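Local structure of sorbitol dehydrogenase (Gluconobacter oxydans, 5ITG) at residues E41-L49 against T94-R102; Q78-P89 against L249-D259. The protein probably oxidises D-sorbitol to L-sorbose as a Rossmann-fold dehydrogenase of the mannitol dehydrogenase family, using an NADP-type cofactor. All coordinates share one frame; numbering follows the deposited sequence.

Contact 1: E41-L49 against T94-R102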
loop_
_atom_site.group_PDB
_atom_site.type_symbol
_atom_site.label_atom_id
_atom_site.label_comp_id
_atom_site.label_asym_id
_atom_site.label_seq_id
_atom_site.Cartn_x
_atom_site.Cartn_y
_atom_site.Cartn_z
ATOM N N GLU A 41 -3.906 8.581 -5.368
ATOM C CA GLU A 41 -5.215 9.233 -5.322
ATOM C C GLU A 41 -5.245 10.542 -6.124
ATOM O O GLU A 41 -6.127 10.754 -6.959
ATOM C CB GLU A 41 -5.627 9.525 -3.878
ATOM C CG GLU A 41 -7.076 10.005 -3.764
ATOM C CD GLU A 41 -7.448 10.459 -2.369
ATOM O OE1 GLU A 41 -6.961 9.845 -1.397
ATOM O OE2 GLU A 41 -8.245 11.419 -2.240
ATOM N N ALA A 42 -4.286 11.423 -5.870
ATOM C CA ALA A 42 -4.233 12.697 -6.579
ATOM C C ALA A 42 -4.056 12.464 -8.075
ATOM O O ALA A 42 -4.561 13.228 -8.906
ATOM C CB ALA A 42 -3.084 13.553 -6.037
ATOM N N PHE A 43 -3.337 11.396 -8.406
ATOM C CA PHE A 43 -3.055 11.013 -9.793
ATOM C C PHE A 43 -4.324 10.661 -10.559
ATOM O O PHE A 43 -4.524 11.120 -11.688
ATOM C CB PHE A 43 -2.095 9.815 -9.803
ATOM C CG PHE A 43 -1.735 9.324 -11.173
ATOM C CD1 PHE A 43 -0.825 10.024 -11.962
ATOM C CD2 PHE A 43 -2.287 8.148 -11.668
ATOM C CE1 PHE A 43 -0.462 9.556 -13.227
ATOM C CE2 PHE A 43 -1.934 7.669 -12.931
ATOM C CZ PHE A 43 -1.018 8.376 -13.713
ATOM N N TYR A 44 -5.181 9.840 -9.956
ATOM C CA TYR A 44 -6.431 9.450 -10.614
ATOM C C TYR A 44 -7.396 10.627 -10.740
ATOM O O TYR A 44 -8.041 10.804 -11.779
ATOM C CB TYR A 44 -7.105 8.300 -9.853
ATOM C CG TYR A 44 -6.431 6.959 -10.060
ATOM C CD1 TYR A 44 -6.639 6.224 -11.230
ATOM C CD2 TYR A 44 -5.576 6.430 -9.090
ATOM C CE1 TYR A 44 -6.012 4.989 -11.432
ATOM C CE2 TYR A 44 -4.940 5.198 -9.280
ATOM C CZ TYR A 44 -5.161 4.484 -10.450
ATOM O OH TYR A 44 -4.526 3.276 -10.635
ATOM N N VAL A 45 -7.491 11.438 -9.690
ATOM C CA VAL A 45 -8.378 12.588 -9.723
ATOM C C VAL A 45 -7.947 13.557 -10.822
ATOM O O VAL A 45 -8.785 14.128 -11.531
ATOM C CB VAL A 45 -8.395 13.308 -8.354
ATOM C CG1 VAL A 45 -9.116 14.646 -8.467
ATOM C CG2 VAL A 45 -9.097 12.422 -7.326
ATOM N N GLU A 46 -6.637 13.723 -10.971
ATOM C CA GLU A 46 -6.073 14.612 -11.979
ATOM C C GLU A 46 -6.598 14.274 -13.376
ATOM O O GLU A 46 -6.744 15.156 -14.225
ATOM C CB GLU A 46 -4.544 14.496 -11.975
ATOM C CG GLU A 46 -3.833 15.406 -12.965
ATOM C CD GLU A 46 -3.619 16.801 -12.416
ATOM O OE1 GLU A 46 -4.396 17.216 -11.530
ATOM O OE2 GLU A 46 -2.681 17.486 -12.873
ATOM N N GLN A 47 -6.891 12.995 -13.599
ATOM C CA GLN A 47 -7.367 12.525 -14.896
ATOM C C GLN A 47 -8.872 12.613 -15.140
ATOM O O GLN A 47 -9.333 12.316 -16.237
ATOM C CB GLN A 47 -6.902 11.089 -15.115
ATOM C CG GLN A 47 -5.393 10.928 -15.057
ATOM C CD GLN A 47 -4.974 9.475 -14.993
ATOM O OE1 GLN A 47 -5.174 8.716 -15.944
ATOM N NE2 GLN A 47 -4.398 9.072 -13.859
ATOM N N ILE A 48 -9.642 13.007 -14.133
ATOM C CA ILE A 48 -11.086 13.140 -14.316
ATOM C C ILE A 48 -11.547 14.569 -14.048
ATOM O O ILE A 48 -12.730 14.882 -14.165
ATOM C CB ILE A 48 -11.873 12.163 -13.399
ATOM C CG1 ILE A 48 -11.424 12.310 -11.943
ATOM C CG2 ILE A 48 -11.673 10.730 -13.873
ATOM C CD1 ILE A 48 -11.889 13.590 -11.272
ATOM N N LEU A 49 -10.602 15.437 -13.697
ATOM C CA LEU A 49 -10.910 16.831 -13.399
ATOM C C LEU A 49 -11.375 17.586 -14.648
ATOM O O LEU A 49 -12.067 18.602 -14.553
ATOM C CB LEU A 49 -9.676 17.505 -12.797
ATOM C CG LEU A 49 -9.845 18.227 -11.457
ATOM C CD1 LEU A 49 -10.707 17.409 -10.510
ATOM C CD2 LEU A 49 -8.472 18.474 -10.850
ATOM N N THR A 94 8.551 9.818 -17.613
ATOM C CA THR A 94 7.800 10.963 -18.108
ATOM C C THR A 94 7.529 11.810 -16.873
ATOM O O THR A 94 7.494 11.285 -15.758
ATOM C CB THR A 94 6.455 10.557 -18.732
ATOM O OG1 THR A 94 5.612 9.998 -17.720
ATOM C CG2 THR A 94 6.663 9.535 -19.843
ATOM N N VAL A 95 7.359 13.116 -17.054
ATOM C CA VAL A 95 7.099 13.991 -15.917
ATOM C C VAL A 95 5.943 14.943 -16.183
ATOM O O VAL A 95 5.750 15.415 -17.308
ATOM C CB VAL A 95 8.365 14.800 -15.522
ATOM C CG1 VAL A 95 8.786 15.715 -16.655
ATOM C CG2 VAL A 95 8.092 15.599 -14.256
ATOM N N ARG A 96 5.164 15.212 -15.140
ATOM C CA ARG A 96 4.013 16.094 -15.260
ATOM C C ARG A 96 3.826 16.929 -14.001
ATOM O O ARG A 96 4.241 16.533 -12.909
ATOM C CB ARG A 96 2.750 15.268 -15.517
ATOM C CG ARG A 96 2.389 14.310 -14.383
ATOM C CD ARG A 96 1.236 13.411 -14.783
ATOM N NE ARG A 96 0.083 14.194 -15.214
ATOM C CZ ARG A 96 -0.930 13.711 -15.926
ATOM N NH1 ARG A 96 -0.937 12.436 -16.295
ATOM N NH2 ARG A 96 -1.937 14.503 -16.268
ATOM N N VAL A 97 3.212 18.097 -14.163
ATOM C CA VAL A 97 2.943 18.982 -13.041
ATOM C C VAL A 97 1.490 18.735 -12.659
ATOM O O VAL A 97 0.580 18.937 -13.461
ATOM C CB VAL A 97 3.152 20.465 -13.433
ATOM C CG1 VAL A 97 2.825 21.374 -12.258
ATOM C CG2 VAL A 97 4.588 20.676 -13.873
HETATM N N MSE A 98 1.291 18.281 -11.428
HETATM C CA MSE A 98 -0.024 17.951 -10.899
HETATM C C MSE A 98 -0.756 19.155 -10.309
HETATM O O MSE A 98 -0.183 19.906 -9.527
HETATM C CB MSE A 98 0.139 16.886 -9.815
HETATM C CG MSE A 98 0.888 15.646 -10.270
HETATM SE SE MSE A 98 -0.297 14.396 -11.115
HETATM C CE MSE A 98 -1.215 13.814 -9.514
ATOM N N GLY A 99 -2.030 19.315 -10.659
ATOM C CA GLY A 99 -2.792 20.437 -10.140
ATOM C C GLY A 99 -4.010 20.115 -9.283
ATOM O O GLY A 99 -4.667 21.028 -8.782
ATOM N N ALA A 100 -4.305 18.830 -9.087
ATOM C CA ALA A 100 -5.471 18.417 -8.304
ATOM C C ALA A 100 -5.536 18.928 -6.858
ATOM O O ALA A 100 -6.624 19.181 -6.337
ATOM C CB ALA A 100 -5.589 16.890 -8.315
ATOM N N LEU A 101 -4.381 19.064 -6.214
ATOM C CA LEU A 101 -4.307 19.538 -4.830
ATOM C C LEU A 101 -4.338 21.061 -4.858
ATOM O O LEU A 101 -3.335 21.693 -5.184
ATOM C CB LEU A 101 -3.007 19.052 -4.186
ATOM C CG LEU A 101 -2.759 19.338 -2.705
ATOM C CD1 LEU A 101 -3.832 18.675 -1.852
ATOM C CD2 LEU A 101 -1.385 18.817 -2.330
ATOM N N ARG A 102 -5.483 21.646 -4.510
ATOM C CA ARG A 102 -5.634 23.096 -4.561
ATOM C C ARG A 102 -5.353 23.877 -3.284
ATOM O O ARG A 102 -5.275 25.102 -3.312
ATOM C CB ARG A 102 -7.028 23.452 -5.086
ATOM C CG ARG A 102 -7.226 23.157 -6.575
ATOM C CD ARG A 102 -6.313 24.013 -7.452
ATOM N NE ARG A 102 -4.993 23.416 -7.654
ATOM C CZ ARG A 102 -3.838 24.047 -7.448
ATOM N NH1 ARG A 102 -3.830 25.305 -7.024
ATOM N NH2 ARG A 102 -2.688 23.424 -7.675
HETATM O O HOH W 1 -0.972 16.670 -14.719
#
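Ala42 meets the strand through its methyl group, whose CB lies 4.0 Å from CE of Met98, a selenomethionine. Here helix 41-46 packs across strand 94-98 in the Rossmann domain, the two axes standing 86° apart. One residue on, the same selenomethionine methyl presses on the helix backbone, with Met98 CE 3.4 Å from Phe43 CA. The Phe43 ring reaches along the strand to the Arg96 guanidinium, which it meets obliquely; Gln47 NE2, hydrogen-bonded to Phe43 O, lies over one ring face, and Arg230 makes a cation-pi contact with the ring. Val45 turns CG1 to the methyl of Ala100.

Glu46 supplies the polar centre. Its CG is anti to the backbone N, and a bend at chi2 (84°) carries the carboxylate to the break in strand 93-106 at Gly99 and Ala100. Gly99 N donates to Glu46 OE2 at 2.9 Å from the syn side, 26° out of the carboxylate plane, with a weak second bond to OE1. OE1 is also hydrogen-bonded to Tyr19 OH. A water donates to Glu46 OE2 at 2.6 Å and to Val97 O. Farther along, Leu49 CD2 rests 3.9 Å from Ala100 CA.

The buried carboxylate thus has both oxygens engaged, by a backbone amide, a tyrosine hydroxyl and a water. With Glu46 OE2 and Arg96 NH2 4.6 Å apart, the opposite charges form no direct salt bridge, but the nearby arginine, linked to the carboxylate by the water, which accepts from Arg96 NE, would be expected to favour the ionised acid.

Contact 2: Q78-P89 against L249-D259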
loop_
_atom_site.group_PDB
_atom_site.type_symbol
_atom_site.label_atom_id
_atom_site.label_comp_id
_atom_site.label_asym_id
_atom_site.label_seq_id
_atom_site.Cartn_x
_atom_site.Cartn_y
_atom_site.Cartn_z
ATOM N N GLN A 78 4.400 27.037 -4.139
ATOM C CA GLN A 78 4.283 26.580 -5.519
ATOM C C GLN A 78 2.828 26.431 -5.935
ATOM O O GLN A 78 2.518 25.695 -6.876
ATOM C CB GLN A 78 5.007 25.244 -5.702
ATOM C CG GLN A 78 6.513 25.340 -5.568
ATOM C CD GLN A 78 7.200 23.996 -5.714
ATOM O OE1 GLN A 78 8.426 23.903 -5.633
ATOM N NE2 GLN A 78 6.415 22.944 -5.930
ATOM N N ASP A 79 1.942 27.141 -5.236
ATOM C CA ASP A 79 0.509 27.086 -5.516
ATOM C C ASP A 79 0.010 25.649 -5.413
ATOM O O ASP A 79 -0.917 25.248 -6.121
ATOM C CB ASP A 79 0.207 27.648 -6.913
ATOM C CG ASP A 79 0.384 29.156 -6.988
ATOM O OD1 ASP A 79 -0.313 29.871 -6.241
ATOM O OD2 ASP A 79 1.218 29.626 -7.793
ATOM N N CYS A 80 0.641 24.894 -4.514
ATOM C CA CYS A 80 0.324 23.491 -4.262
ATOM C C CYS A 80 0.617 22.572 -5.444
ATOM O O CYS A 80 0.263 21.392 -5.421
ATOM C CB CYS A 80 -1.134 23.345 -3.820
ATOM S SG CYS A 80 -1.426 23.931 -2.126
ATOM N N LEU A 81 1.269 23.116 -6.468
ATOM C CA LEU A 81 1.640 22.344 -7.653
ATOM C C LEU A 81 2.936 21.584 -7.372
ATOM O O LEU A 81 3.807 22.075 -6.656
ATOM C CB LEU A 81 1.879 23.272 -8.847
ATOM C CG LEU A 81 0.735 24.105 -9.427
ATOM C CD1 LEU A 81 1.327 25.212 -10.291
ATOM C CD2 LEU A 81 -0.207 23.230 -10.241
ATOM N N TYR A 82 3.063 20.390 -7.939
ATOM C CA TYR A 82 4.272 19.588 -7.761
ATOM C C TYR A 82 4.469 18.697 -8.977
ATOM O O TYR A 82 3.532 18.464 -9.743
ATOM C CB TYR A 82 4.192 18.731 -6.492
ATOM C CG TYR A 82 3.044 17.757 -6.473
ATOM C CD1 TYR A 82 1.774 18.154 -6.060
ATOM C CD2 TYR A 82 3.219 16.438 -6.889
ATOM C CE1 TYR A 82 0.700 17.260 -6.059
ATOM C CE2 TYR A 82 2.157 15.538 -6.894
ATOM C CZ TYR A 82 0.900 15.956 -6.477
ATOM O OH TYR A 82 -0.155 15.072 -6.486
ATOM N N SER A 83 5.687 18.208 -9.170
ATOM C CA SER A 83 5.953 17.359 -10.320
ATOM C C SER A 83 5.993 15.887 -9.951
ATOM O O SER A 83 6.496 15.501 -8.898
ATOM C CB SER A 83 7.273 17.743 -10.988
ATOM O OG SER A 83 8.373 17.442 -10.156
ATOM N N LEU A 84 5.451 15.069 -10.838
ATOM C CA LEU A 84 5.430 13.637 -10.631
ATOM C C LEU A 84 6.091 12.962 -11.811
ATOM O O LEU A 84 5.608 13.056 -12.939
ATOM C CB LEU A 84 3.992 13.124 -10.492
ATOM C CG LEU A 84 3.848 11.593 -10.485
ATOM C CD1 LEU A 84 4.671 11.003 -9.346
ATOM C CD2 LEU A 84 2.375 11.210 -10.336
ATOM N N THR A 85 7.213 12.304 -11.548
ATOM C CA THR A 85 7.925 11.575 -12.583
ATOM C C THR A 85 7.439 10.130 -12.483
ATOM O O THR A 85 7.324 9.589 -11.384
ATOM C CB THR A 85 9.447 11.610 -12.348
ATOM O OG1 THR A 85 9.901 12.968 -12.366
ATOM C CG2 THR A 85 10.178 10.824 -13.435
ATOM N N GLU A 86 7.127 9.530 -13.629
ATOM C CA GLU A 86 6.673 8.145 -13.688
ATOM C C GLU A 86 7.705 7.356 -14.488
ATOM O O GLU A 86 7.940 7.638 -15.661
ATOM C CB GLU A 86 5.303 8.077 -14.358
ATOM C CG GLU A 86 4.200 8.674 -13.500
ATOM C CD GLU A 86 2.910 8.891 -14.261
ATOM O OE1 GLU A 86 2.795 9.924 -14.956
ATOM O OE2 GLU A 86 2.012 8.029 -14.169
ATOM N N THR A 87 8.325 6.373 -13.845
ATOM C CA THR A 87 9.366 5.573 -14.486
ATOM C C THR A 87 8.959 4.133 -14.784
ATOM O O THR A 87 8.578 3.390 -13.884
ATOM C CB THR A 87 10.626 5.557 -13.614
ATOM O OG1 THR A 87 11.017 6.908 -13.334
ATOM C CG2 THR A 87 11.762 4.836 -14.327
ATOM N N ALA A 88 9.070 3.746 -16.053
ATOM C CA ALA A 88 8.709 2.398 -16.501
ATOM C C ALA A 88 9.895 1.441 -16.391
ATOM O O ALA A 88 11.036 1.872 -16.297
ATOM C CB ALA A 88 8.215 2.454 -17.939
ATOM N N PRO A 89 9.634 0.122 -16.393
ATOM C CA PRO A 89 10.715 -0.867 -16.290
ATOM C C PRO A 89 11.701 -0.770 -17.460
ATOM O O PRO A 89 12.843 -1.231 -17.368
ATOM C CB PRO A 89 9.965 -2.197 -16.274
ATOM C CG PRO A 89 8.636 -1.833 -15.649
ATOM C CD PRO A 89 8.316 -0.539 -16.355
ATOM N N LEU A 249 12.964 21.321 -13.805
ATOM C CA LEU A 249 12.102 22.123 -12.946
ATOM C C LEU A 249 12.689 22.280 -11.551
ATOM O O LEU A 249 13.195 21.320 -10.972
ATOM C CB LEU A 249 10.726 21.462 -12.828
ATOM C CG LEU A 249 9.968 21.172 -14.124
ATOM C CD1 LEU A 249 8.775 20.275 -13.821
ATOM C CD2 LEU A 249 9.516 22.479 -14.765
ATOM N N ASP A 250 12.620 23.492 -11.011
ATOM C CA ASP A 250 13.132 23.746 -9.669
ATOM C C ASP A 250 12.008 23.438 -8.686
ATOM O O ASP A 250 11.435 24.333 -8.066
ATOM C CB ASP A 250 13.576 25.205 -9.531
ATOM C CG ASP A 250 14.078 25.530 -8.136
ATOM O OD1 ASP A 250 15.006 24.841 -7.660
ATOM O OD2 ASP A 250 13.545 26.477 -7.515
ATOM N N ASP A 251 11.703 22.153 -8.556
ATOM C CA ASP A 251 10.638 21.690 -7.685
ATOM C C ASP A 251 11.132 21.445 -6.268
ATOM O O ASP A 251 12.139 20.781 -6.067
ATOM C CB ASP A 251 10.056 20.393 -8.250
ATOM C CG ASP A 251 8.729 20.017 -7.620
ATOM O OD1 ASP A 251 8.338 20.643 -6.610
ATOM O OD2 ASP A 251 8.080 19.084 -8.140
ATOM N N ASP A 252 10.422 21.988 -5.287
ATOM C CA ASP A 252 10.786 21.782 -3.890
ATOM C C ASP A 252 10.186 20.473 -3.371
ATOM O O ASP A 252 10.675 19.896 -2.396
ATOM C CB ASP A 252 10.277 22.939 -3.029
ATOM C CG ASP A 252 11.222 24.120 -3.028
ATOM O OD1 ASP A 252 12.349 23.968 -2.519
ATOM O OD2 ASP A 252 10.843 25.194 -3.537
ATOM N N LEU A 253 9.140 20.003 -4.044
ATOM C CA LEU A 253 8.442 18.782 -3.649
ATOM C C LEU A 253 8.302 17.758 -4.783
ATOM O O LEU A 253 7.204 17.283 -5.068
ATOM C CB LEU A 253 7.053 19.155 -3.128
ATOM C CG LEU A 253 7.087 20.233 -2.044
ATOM C CD1 LEU A 253 5.715 20.854 -1.879
ATOM C CD2 LEU A 253 7.582 19.621 -0.741
ATOM N N PRO A 254 9.416 17.389 -5.431
ATOM C CA PRO A 254 9.352 16.416 -6.523
ATOM C C PRO A 254 9.244 14.994 -5.994
ATOM O O PRO A 254 9.764 14.686 -4.927
ATOM C CB PRO A 254 10.672 16.640 -7.242
ATOM C CG PRO A 254 11.600 16.853 -6.089
ATOM C CD PRO A 254 10.808 17.813 -5.196
ATOM N N LEU A 255 8.563 14.133 -6.738
ATOM C CA LEU A 255 8.442 12.739 -6.336
ATOM C C LEU A 255 8.402 11.878 -7.590
ATOM O O LEU A 255 8.172 12.376 -8.702
ATOM C CB LEU A 255 7.196 12.505 -5.467
ATOM C CG LEU A 255 5.799 12.454 -6.086
ATOM C CD1 LEU A 255 4.799 12.062 -5.007
ATOM C CD2 LEU A 255 5.435 13.793 -6.694
ATOM N N VAL A 256 8.638 10.585 -7.406
ATOM C CA VAL A 256 8.665 9.649 -8.515
ATOM C C VAL A 256 7.921 8.367 -8.141
ATOM O O VAL A 256 7.868 7.984 -6.979
ATOM C CB VAL A 256 10.136 9.336 -8.901
ATOM C CG1 VAL A 256 10.905 8.864 -7.680
ATOM C CG2 VAL A 256 10.192 8.302 -10.011
ATOM N N ALA A 257 7.327 7.723 -9.136
ATOM C CA ALA A 257 6.587 6.489 -8.905
ATOM C C ALA A 257 6.754 5.601 -10.125
ATOM O O ALA A 257 7.146 6.080 -11.190
ATOM C CB ALA A 257 5.109 6.796 -8.683
ATOM N N GLU A 258 6.465 4.309 -9.966
ATOM C CA GLU A 258 6.564 3.378 -11.085
ATOM C C GLU A 258 5.407 3.718 -12.015
ATOM O O GLU A 258 4.406 4.298 -11.584
ATOM C CB GLU A 258 6.441 1.925 -10.595
ATOM C CG GLU A 258 5.087 1.575 -9.998
ATOM C CD GLU A 258 5.008 0.138 -9.500
ATOM O OE1 GLU A 258 5.670 -0.745 -10.091
ATOM O OE2 GLU A 258 4.268 -0.113 -8.526
ATOM N N ASP A 259 5.538 3.374 -13.289
ATOM C CA ASP A 259 4.471 3.661 -14.231
ATOM C C ASP A 259 3.218 2.857 -13.880
ATOM O O ASP A 259 2.101 3.330 -14.089
ATOM C CB ASP A 259 4.925 3.359 -15.669
ATOM C CG ASP A 259 5.238 1.900 -15.891
ATOM O OD1 ASP A 259 5.893 1.288 -15.023
ATOM O OD2 ASP A 259 4.841 1.365 -16.951
HETATM O O HOH W 2 9.259 14.711 -10.191
#
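Leu84 and Leu255 interlock on one face of the parallel strand pair 82-87 and 255-258, part of the mixed sheet of the Rossmann domain. Leu84 CD1 lodges 3.7 Å from Leu255 CG, in the hollow that the small Ala257 leaves beside it. Leu255, with CG between its own backbone N and carbonyl carbon (chi1 76°), pushes CD2 against the rim of the Tyr82 ring, 3.5 Å from Tyr82 CD2 and near the ring plane. Helix 35-39 packs on this leucine face. On the reverse face Val256 CG2 fits beside Thr85 CB at 4.1 Å, and Leu243 of helix 237-247 touches both residues. Between the faces, alternating backbone bonds fix the register, such as Thr85 N to Leu255 O at 3.0 Å.

Ahead of strand 255-258, Asp251 fills a polar hollow. Its OD2 accepts from Ser83 N and, through the anti lone pair, from Ser83 OG at 2.6 Å. Its OD1 closes an Asx turn with Leu253 N and takes Gln78 NE2 from the opposite face of the carboxylate. Putting an alanine here would probably leave Ser83 N and OG without their shared acceptor, open the Asx turn at Leu253 N and cost Gln78 NE2 one of its two acceptors, the other being Leu81 O. That amide is gripped at its other end too: Asp252 N donates to Gln78 OE1 at 2.8 Å, in the carbonyl plane and on a lone pair.

How the contacts relate
From the N terminus, the chain runs through helix 41-46, strand 56-61 and helix 66-77 before strands 82-87 and 93-106 follow each other. Contact 1 closes this first loop, with 44 residues between its segments. Segment 78-89 lies inside that loop, yet is separated from its partner 249-259 by 159 residues, so the two contacts cross rather than nest. Their centres are 11 Å apart and strands 82-87 and 93-106 are antiparallel neighbours, with Thr94 O 2.8 Å from Glu86 N, a probable hydrogen bond. Contact 1 therefore lays an early helix on this part of the sheet, while contact 2 adds strand 255-258, distant in sequence, in parallel to the other edge of strand 82-87, all within the Rossmann domain.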